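Long-range contacts in Lys-gingipain W83 (Porphyromonas gingivalis, PDB 4ITC), which cleaves proteins after lysine as a secreted cysteine protease, here represented by its calcium-binding K1 cleaved adhesin domain, one of the adhesin domains that, isolated, are hemolytic in vitro: residues A[1-5]-A[66-71]; A[109-114]-A[138-143]. One frame throughout, in Å; residues are numbered along the deposited sequence.

Two sheets packed face to face can be closed between their layers or along their margin, and this beta sandwich illustrates both. Contact 2 (109-114 with 138-143) works between layers: an edge strand of the five-stranded sheet lies over a strand of the six-stranded sheet, held by leucine, valine and proline side chains and, at the Lys138 end, by a salt bridge. Contact 1 (1-5 with 66-71) lies farther from the domain centre, where the chain start meets a loop, and relies on two hydrogen bonds backed by a few apolar groups. Both are partly buried and both involve strands of the six-stranded sheet. They meet directly, Leu71 CD1 lying 3.8 Å from Leu142 CD1.

Contact 1 (A[1-5]-A[66-71]); sequences GTTLS and TPALDL
This contact ties the N-terminus to a loop at the margin of the beta sandwich: residues 1-5 lead into strand 3-6 of the six-stranded sheet, while 66-71 follow strand 62-65 of the other sheet and run toward strand 75-83. Both segments are extended, yet they form no continuous strand pair; they come together chiefly at Thr2 and Asp70, whose CA atoms are 5.0 Å apart. Two hydrogen bonds join these residues, and Thr2 uses both backbone and side chain for them. Its N donates to Asp70 O (2.8 Å, nearly linear at 170°), and with chi1 at m its OG1 accepts from Asp70 N, also at 2.8 Å. Gly1 CA adds a CA-H...O contact to Asp70 O at 3.2 Å.

Side chains alternate along 1-5, so Thr2 and Leu4 point toward the loop and Thr3 away. Thr2 CG2 packs 3.9 Å from Leu69 CD2, Leu71 CD2 lies 4.1 Å from Thr2 O, and Leu4, with chi1 t, extends over Leu69 and Pro67. Leu69 and Leu71, both mt, also touch Ile169 and Ala171, respectively, of strand 161-171, the partner of strand 3-6. Leu4 CD1 sits 4.1 Å from Leu69 CD2 and 3.9 Å from Pro67 CD.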
ATOM      1  N   GLY A   1       3.353 -17.892 -16.114  1.00 42.49           N
ATOM      2  CA  GLY A   1       4.084 -17.224 -14.985  1.00 40.45           C
ATOM      3  C   GLY A   1       3.298 -17.069 -13.678  1.00 39.12           C
ATOM      4  O   GLY A   1       2.347 -17.825 -13.410  1.00 39.30           O
ATOM      5  N   THR A   2       3.698 -16.071 -12.881  1.00 32.65           N
ATOM      6  CA  THR A   2       3.171 -15.828 -11.511  1.00 30.98           C
ATOM      7  C   THR A   2       1.702 -15.441 -11.413  1.00 30.03           C
ATOM      8  O   THR A   2       1.245 -14.501 -12.072  1.00 30.89           O
ATOM      9  CB  THR A   2       3.958 -14.672 -10.816  1.00 30.58           C
ATOM     10  OG1 THR A   2       5.245 -15.132 -10.389  1.00 27.63           O
ATOM     11  CG2 THR A   2       3.205 -14.140  -9.604  1.00 31.90           C
ATOM     12  N   THR A   3       0.969 -16.155 -10.560  1.00 28.87           N
ATOM     13  CA  THR A   3      -0.254 -15.642  -9.995  1.00 28.92           C
ATOM     14  C   THR A   3       0.198 -15.423  -8.563  1.00 29.19           C
ATOM     15  O   THR A   3       0.984 -16.225  -7.989  1.00 30.92           O
ATOM     16  CB  THR A   3      -1.445 -16.632 -10.054  1.00 33.07           C
ATOM     17  OG1 THR A   3      -1.300 -17.469 -11.186  1.00 38.00           O
ATOM     18  CG2 THR A   3      -2.792 -15.889 -10.165  1.00 34.82           C
ATOM     19  N   LEU A   4      -0.216 -14.298  -8.008  1.00 21.41           N
ATOM     20  CA  LEU A   4       0.016 -14.018  -6.596  1.00 19.76           C
ATOM     21  C   LEU A   4      -1.297 -13.470  -6.090  1.00 16.86           C
ATOM     22  O   LEU A   4      -1.945 -12.673  -6.756  1.00 16.21           O
ATOM     23  CB  LEU A   4       1.132 -12.999  -6.412  1.00 19.97           C
ATOM     24  CG  LEU A   4       1.340 -12.453  -4.991  1.00 21.60           C
ATOM     25  CD1 LEU A   4       2.785 -12.086  -4.824  1.00 23.12           C
ATOM     26  CD2 LEU A   4       0.449 -11.263  -4.689  1.00 21.91           C
ATOM     27  N   SER A   5      -1.713 -13.930  -4.922  1.00 16.48           N
ATOM     28  CA  SER A   5      -2.895 -13.414  -4.294  1.00 17.06           C
ATOM     29  C   SER A   5      -2.600 -13.310  -2.799  1.00 15.62           C
ATOM     30  O   SER A   5      -2.289 -14.324  -2.170  1.00 17.24           O
ATOM     31  CB  SER A   5      -4.090 -14.348  -4.571  1.00 19.82           C
ATOM     32  OG  SER A   5      -5.266 -13.811  -3.980  1.00 25.39           O
ATOM     33  N   THR A  66       6.665  -7.107  -2.949  1.00  8.50           N
ATOM     34  CA  THR A  66       6.305  -8.500  -3.225  1.00  9.05           C
ATOM     35  C   THR A  66       7.473  -9.463  -3.180  1.00  9.15           C
ATOM     36  O   THR A  66       8.628  -9.089  -3.307  1.00  8.63           O
ATOM     37  CB  THR A  66       5.620  -8.647  -4.589  1.00  9.28           C
ATOM     38  OG1 THR A  66       6.588  -8.374  -5.601  1.00  9.36           O
ATOM     39  CG2 THR A  66       4.362  -7.759  -4.731  1.00  9.98           C
ATOM     40  N   PRO A  67       7.149 -10.752  -3.000  1.00  9.82           N
ATOM     41  CA  PRO A  67       8.124 -11.757  -3.381  1.00 10.43           C
ATOM     42  C   PRO A  67       8.473 -11.650  -4.867  1.00 10.82           C
ATOM     43  O   PRO A  67       7.778 -10.964  -5.638  1.00 10.95           O
ATOM     44  CB  PRO A  67       7.361 -13.076  -3.095  1.00 10.39           C
ATOM     45  CG  PRO A  67       6.250 -12.760  -2.211  1.00 11.38           C
ATOM     46  CD  PRO A  67       5.881 -11.349  -2.549  1.00 10.64           C
ATOM     47  N   ALA A  68       9.530 -12.330  -5.267  1.00 12.06           N
ATOM     48  CA  ALA A  68       9.918 -12.324  -6.660  1.00 12.31           C
ATOM     49  C   ALA A  68       8.815 -12.875  -7.544  1.00 13.08           C
ATOM     50  O   ALA A  68       8.168 -13.865  -7.200  1.00 14.20           O
ATOM     51  CB  ALA A  68      11.182 -13.158  -6.846  1.00 12.80           C
ATOM     52  N   LEU A  69       8.688 -12.282  -8.722  1.00 12.78           N
ATOM     53  CA  LEU A  69       7.626 -12.551  -9.667  1.00 12.84           C
ATOM     54  C   LEU A  69       8.212 -13.068 -10.992  1.00 13.18           C
ATOM     55  O   LEU A  69       9.349 -12.774 -11.344  1.00 14.58           O
ATOM     56  CB  LEU A  69       6.851 -11.270  -9.944  1.00 12.55           C
ATOM     57  CG  LEU A  69       6.332 -10.480  -8.741  1.00 12.98           C
ATOM     58  CD1 LEU A  69       5.769  -9.132  -9.169  1.00 12.67           C
ATOM     59  CD2 LEU A  69       5.273 -11.260  -7.982  1.00 13.25           C
ATOM     60  N   ASP A  70       7.408 -13.893 -11.684  1.00 15.44           N
ATOM     61  CA  ASP A  70       7.753 -14.464 -12.989  1.00 16.05           C
ATOM     62  C   ASP A  70       6.733 -13.977 -13.996  1.00 15.25           C
ATOM     63  O   ASP A  70       5.621 -14.505 -14.090  1.00 15.68           O
ATOM     64  CB  ASP A  70       7.697 -16.009 -12.895  1.00 19.87           C
ATOM     65  CG  ASP A  70       8.112 -16.702 -14.184  1.00 23.11           C
ATOM     66  OD1 ASP A  70       8.884 -16.104 -14.961  1.00 24.92           O
ATOM     67  OD2 ASP A  70       7.678 -17.864 -14.367  1.00 30.33           O
ATOM     68  N   LEU A  71       7.118 -12.935 -14.733  1.00 13.96           N
ATOM     69  CA  LEU A  71       6.187 -12.229 -15.601  1.00 12.80           C
ATOM     70  C   LEU A  71       6.822 -11.973 -16.952  1.00 12.93           C
ATOM     71  O   LEU A  71       7.042 -10.818 -17.352  1.00 13.22           O
ATOM     72  CB  LEU A  71       5.796 -10.912 -14.923  1.00 12.80           C
ATOM     73  CG  LEU A  71       4.944 -11.069 -13.659  1.00 12.49           C
ATOM     74  CD1 LEU A  71       4.768  -9.701 -12.972  1.00 12.56           C
ATOM     75  CD2 LEU A  71       3.602 -11.685 -13.936  1.00 13.63           C
TER

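Contact 2 (A[109-114]-A[138-143]); sequences NALLEE and KTVDLP
Segment 138-143 is a regular extended strand through Leu142, ending in Pro143, whereas 109-114 is extended but broken at Leu111, where phi/psi of -82/-30° turns the chain. Leu111 and Leu112 both face Val95 of the adjoining strand, forming a classic beta bulge. The segments lie in separate layers and share no backbone hydrogen bonds: the axes of 112-114 and 138-142 approach to 9.6 Å, with directions 144° apart, and the nearest CA atoms, of Leu111 and Val140, are 6.9 Å apart.

The bulge directs two consecutive side chains, Leu111 and Leu112, at the facing strand. Leu111, mt, lies over the 140-143 end: its CB meets Val140 CG1 at 3.5 Å, its CD1 meets Leu142 CD2 at 3.6 Å, and its CD2 meets Pro143 CD at 4.0 Å. Leu112, tp, brings CD2 to 3.8 Å from Val140 CG2 and 3.9 Å from Lys138 CB, so Val140 contacts both leucines. Farther along, Lys138 leaves its strand with chi1 and chi2 both m and then extends, while Glu114 starts at p; Lys138 NZ donates to Glu114 OE1 at 2.9 Å in a salt bridge, an addition of this contact to the apolar packing. Phe79 of strand 75-83 touches both Leu112 and Lys138. Apolar side chains packed between two sheets are characteristic of a beta sandwich, here the jelly-roll-like cleaved adhesin domain of the Concanavalin clan.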
ATOM      1  N   ASN A 109      10.473   2.974 -11.778  1.00 15.25           N
ATOM      2  CA  ASN A 109       9.389   3.068 -12.739  1.00 16.69           C
ATOM      3  C   ASN A 109       8.087   3.142 -11.968  1.00 15.66           C
ATOM      4  O   ASN A 109       7.596   2.064 -11.567  1.00 16.82           O
ATOM      5  CB  ASN A 109       9.416   1.854 -13.660  1.00 17.05           C
ATOM      6  CG  ASN A 109       8.350   1.933 -14.739  1.00 18.18           C
ATOM      7  OD1 ASN A 109       7.631   2.923 -14.828  1.00 22.39           O
ATOM      8  ND2 ASN A 109       8.189   0.862 -15.490  1.00 20.00           N
ATOM      9  N   ALA A 110       7.596   4.359 -11.727  1.00 14.85           N
ATOM     10  CA  ALA A 110       6.308   4.571 -11.054  1.00 14.28           C
ATOM     11  C   ALA A 110       5.219   4.303 -12.032  1.00 14.16           C
ATOM     12  O   ALA A 110       5.029   5.077 -13.005  1.00 16.87           O
ATOM     13  CB  ALA A 110       6.119   5.959 -10.467  1.00 15.08           C
ATOM     14  N   LEU A 111       4.495   3.236 -11.771  1.00 12.35           N
ATOM     15  CA  LEU A 111       3.370   2.818 -12.607  1.00 12.03           C
ATOM     16  C   LEU A 111       2.100   3.553 -12.292  1.00 11.62           C
ATOM     17  O   LEU A 111       1.216   3.701 -13.153  1.00 12.27           O
ATOM     18  CB  LEU A 111       3.139   1.306 -12.450  1.00 12.47           C
ATOM     19  CG  LEU A 111       4.361   0.375 -12.660  1.00 13.75           C
ATOM     20  CD1 LEU A 111       3.969  -1.067 -12.417  1.00 14.60           C
ATOM     21  CD2 LEU A 111       4.952   0.534 -14.040  1.00 15.03           C
ATOM     22  N   LEU A 112       1.960   3.951 -11.034  1.00 11.05           N
ATOM     23  CA  LEU A 112       0.799   4.627 -10.482  1.00 10.90           C
ATOM     24  C   LEU A 112       1.312   5.517  -9.348  1.00 10.83           C
ATOM     25  O   LEU A 112       2.131   5.089  -8.570  1.00 10.71           O
ATOM     26  CB  LEU A 112      -0.243   3.625  -9.965  1.00 12.58           C
ATOM     27  CG  LEU A 112      -1.494   4.187  -9.285  1.00 14.49           C
ATOM     28  CD1 LEU A 112      -2.213   5.171 -10.158  1.00 17.45           C
ATOM     29  CD2 LEU A 112      -2.451   3.051  -8.960  1.00 15.93           C
ATOM     30  N   GLU A 113       0.888   6.763  -9.308  1.00 11.22           N
ATOM     31  CA  GLU A 113       1.266   7.657  -8.221  1.00 11.35           C
ATOM     32  C   GLU A 113       0.110   8.597  -7.986  1.00 13.10           C
ATOM     33  O   GLU A 113      -0.379   9.242  -8.940  1.00 14.28           O
ATOM     34  CB  GLU A 113       2.539   8.427  -8.560  1.00 12.62           C
ATOM     35  CG  GLU A 113       2.914   9.431  -7.491  1.00 13.76           C
ATOM     36  CD  GLU A 113       4.320   9.989  -7.561  1.00 16.33           C
ATOM     37  OE1 GLU A 113       5.073   9.676  -8.529  1.00 20.49           O
ATOM     38  OE2 GLU A 113       4.675  10.762  -6.647  1.00 15.08           O
ATOM     39  N   GLU A 114      -0.361   8.712  -6.747  1.00 12.81           N
ATOM     40  CA  GLU A 114      -1.503   9.544  -6.450  1.00 15.23           C
ATOM     41  C   GLU A 114      -1.598   9.911  -4.998  1.00 14.70           C
ATOM     42  O   GLU A 114      -0.962   9.283  -4.135  1.00 11.26           O
ATOM     43  CB  GLU A 114      -2.803   8.876  -6.897  1.00 19.17           C
ATOM     44  CG  GLU A 114      -3.243   7.707  -6.058  1.00 21.90           C
ATOM     45  CD  GLU A 114      -4.561   7.072  -6.533  1.00 27.72           C
ATOM     46  OE1 GLU A 114      -5.215   6.412  -5.693  1.00 32.09           O
ATOM     47  OE2 GLU A 114      -4.931   7.255  -7.721  1.00 32.89           O
ATOM     48  N   LYS A 138      -7.631  -0.375  -7.538  1.00  9.93           N
ATOM     49  CA  LYS A 138      -6.698   0.145  -8.539  1.00 10.50           C
ATOM     50  C   LYS A 138      -6.229  -1.028  -9.399  1.00 10.23           C
ATOM     51  O   LYS A 138      -6.105  -2.156  -8.927  1.00 10.28           O
ATOM     52  CB  LYS A 138      -5.467   0.779  -7.869  1.00 11.29           C
ATOM     53  CG  LYS A 138      -5.749   1.808  -6.789  1.00 12.62           C
ATOM     54  CD  LYS A 138      -6.392   3.065  -7.318  1.00 15.34           C
ATOM     55  CE  LYS A 138      -6.957   3.881  -6.182  1.00 18.30           C
ATOM     56  NZ  LYS A 138      -7.559   5.127  -6.730  1.00 20.55           N
ATOM     57  N   THR A 139      -6.007  -0.736 -10.669  1.00 10.72           N
ATOM     58  CA  THR A 139      -5.546  -1.724 -11.648  1.00 12.44           C
ATOM     59  C   THR A 139      -4.375  -1.134 -12.383  1.00 12.39           C
ATOM     60  O   THR A 139      -4.446   0.009 -12.884  1.00 13.43           O
ATOM     61  CB  THR A 139      -6.649  -2.013 -12.704  1.00 13.82           C
ATOM     62  OG1 THR A 139      -7.787  -2.497 -12.024  1.00 16.63           O
ATOM     63  CG2 THR A 139      -6.195  -3.076 -13.670  1.00 14.64           C
ATOM     64  N   VAL A 140      -3.283  -1.888 -12.378  1.00 11.92           N
ATOM     65  CA  VAL A 140      -1.982  -1.454 -12.915  1.00 11.93           C
ATOM     66  C   VAL A 140      -1.409  -2.515 -13.841  1.00 11.68           C
ATOM     67  O   VAL A 140      -1.346  -3.663 -13.485  1.00 11.15           O
ATOM     68  CB  VAL A 140      -0.981  -1.233 -11.746  1.00 13.41           C
ATOM     69  CG1 VAL A 140       0.362  -0.790 -12.276  1.00 14.28           C
ATOM     70  CG2 VAL A 140      -1.556  -0.207 -10.753  1.00 14.91           C
ATOM     71  N   ASP A 141      -0.978  -2.137 -15.042  1.00 11.84           N
ATOM     72  CA  ASP A 141      -0.300  -3.077 -15.937  1.00 13.23           C
ATOM     73  C   ASP A 141       1.157  -3.180 -15.531  1.00 11.50           C
ATOM     74  O   ASP A 141       1.829  -2.167 -15.279  1.00 12.79           O
ATOM     75  CB  ASP A 141      -0.442  -2.605 -17.386  1.00 15.31           C
ATOM     76  CG  ASP A 141      -1.891  -2.755 -17.891  1.00 19.04           C
ATOM     77  OD1 ASP A 141      -2.470  -3.846 -17.692  1.00 24.38           O
ATOM     78  OD2 ASP A 141      -2.470  -1.784 -18.426  1.00 28.06           O
ATOM     79  N   LEU A 142       1.666  -4.413 -15.476  1.00 10.55           N
ATOM     80  CA  LEU A 142       3.041  -4.658 -15.082  1.00 10.01           C
ATOM     81  C   LEU A 142       3.854  -4.980 -16.329  1.00  9.84           C
ATOM     82  O   LEU A 142       3.467  -5.830 -17.110  1.00 10.24           O
ATOM     83  CB  LEU A 142       3.131  -5.819 -14.117  1.00 10.30           C
ATOM     84  CG  LEU A 142       2.333  -5.685 -12.817  1.00 10.59           C
ATOM     85  CD1 LEU A 142       2.515  -6.871 -11.896  1.00 11.67           C
ATOM     86  CD2 LEU A 142       2.755  -4.417 -12.093  1.00 10.66           C
ATOM     87  N   PRO A 143       4.928  -4.253 -16.558  1.00  9.80           N
ATOM     88  CA  PRO A 143       5.737  -4.545 -17.760  1.00  9.97           C
ATOM     89  C   PRO A 143       6.311  -5.959 -17.790  1.00 10.05           C
ATOM     90  O   PRO A 143       6.558  -6.623 -16.754  1.00  9.73           O
ATOM     91  CB  PRO A 143       6.878  -3.529 -17.658  1.00 10.48           C
ATOM     92  CG  PRO A 143       6.384  -2.449 -16.766  1.00 10.70           C
ATOM     93  CD  PRO A 143       5.418  -3.065 -15.815  1.00 10.31           C
TER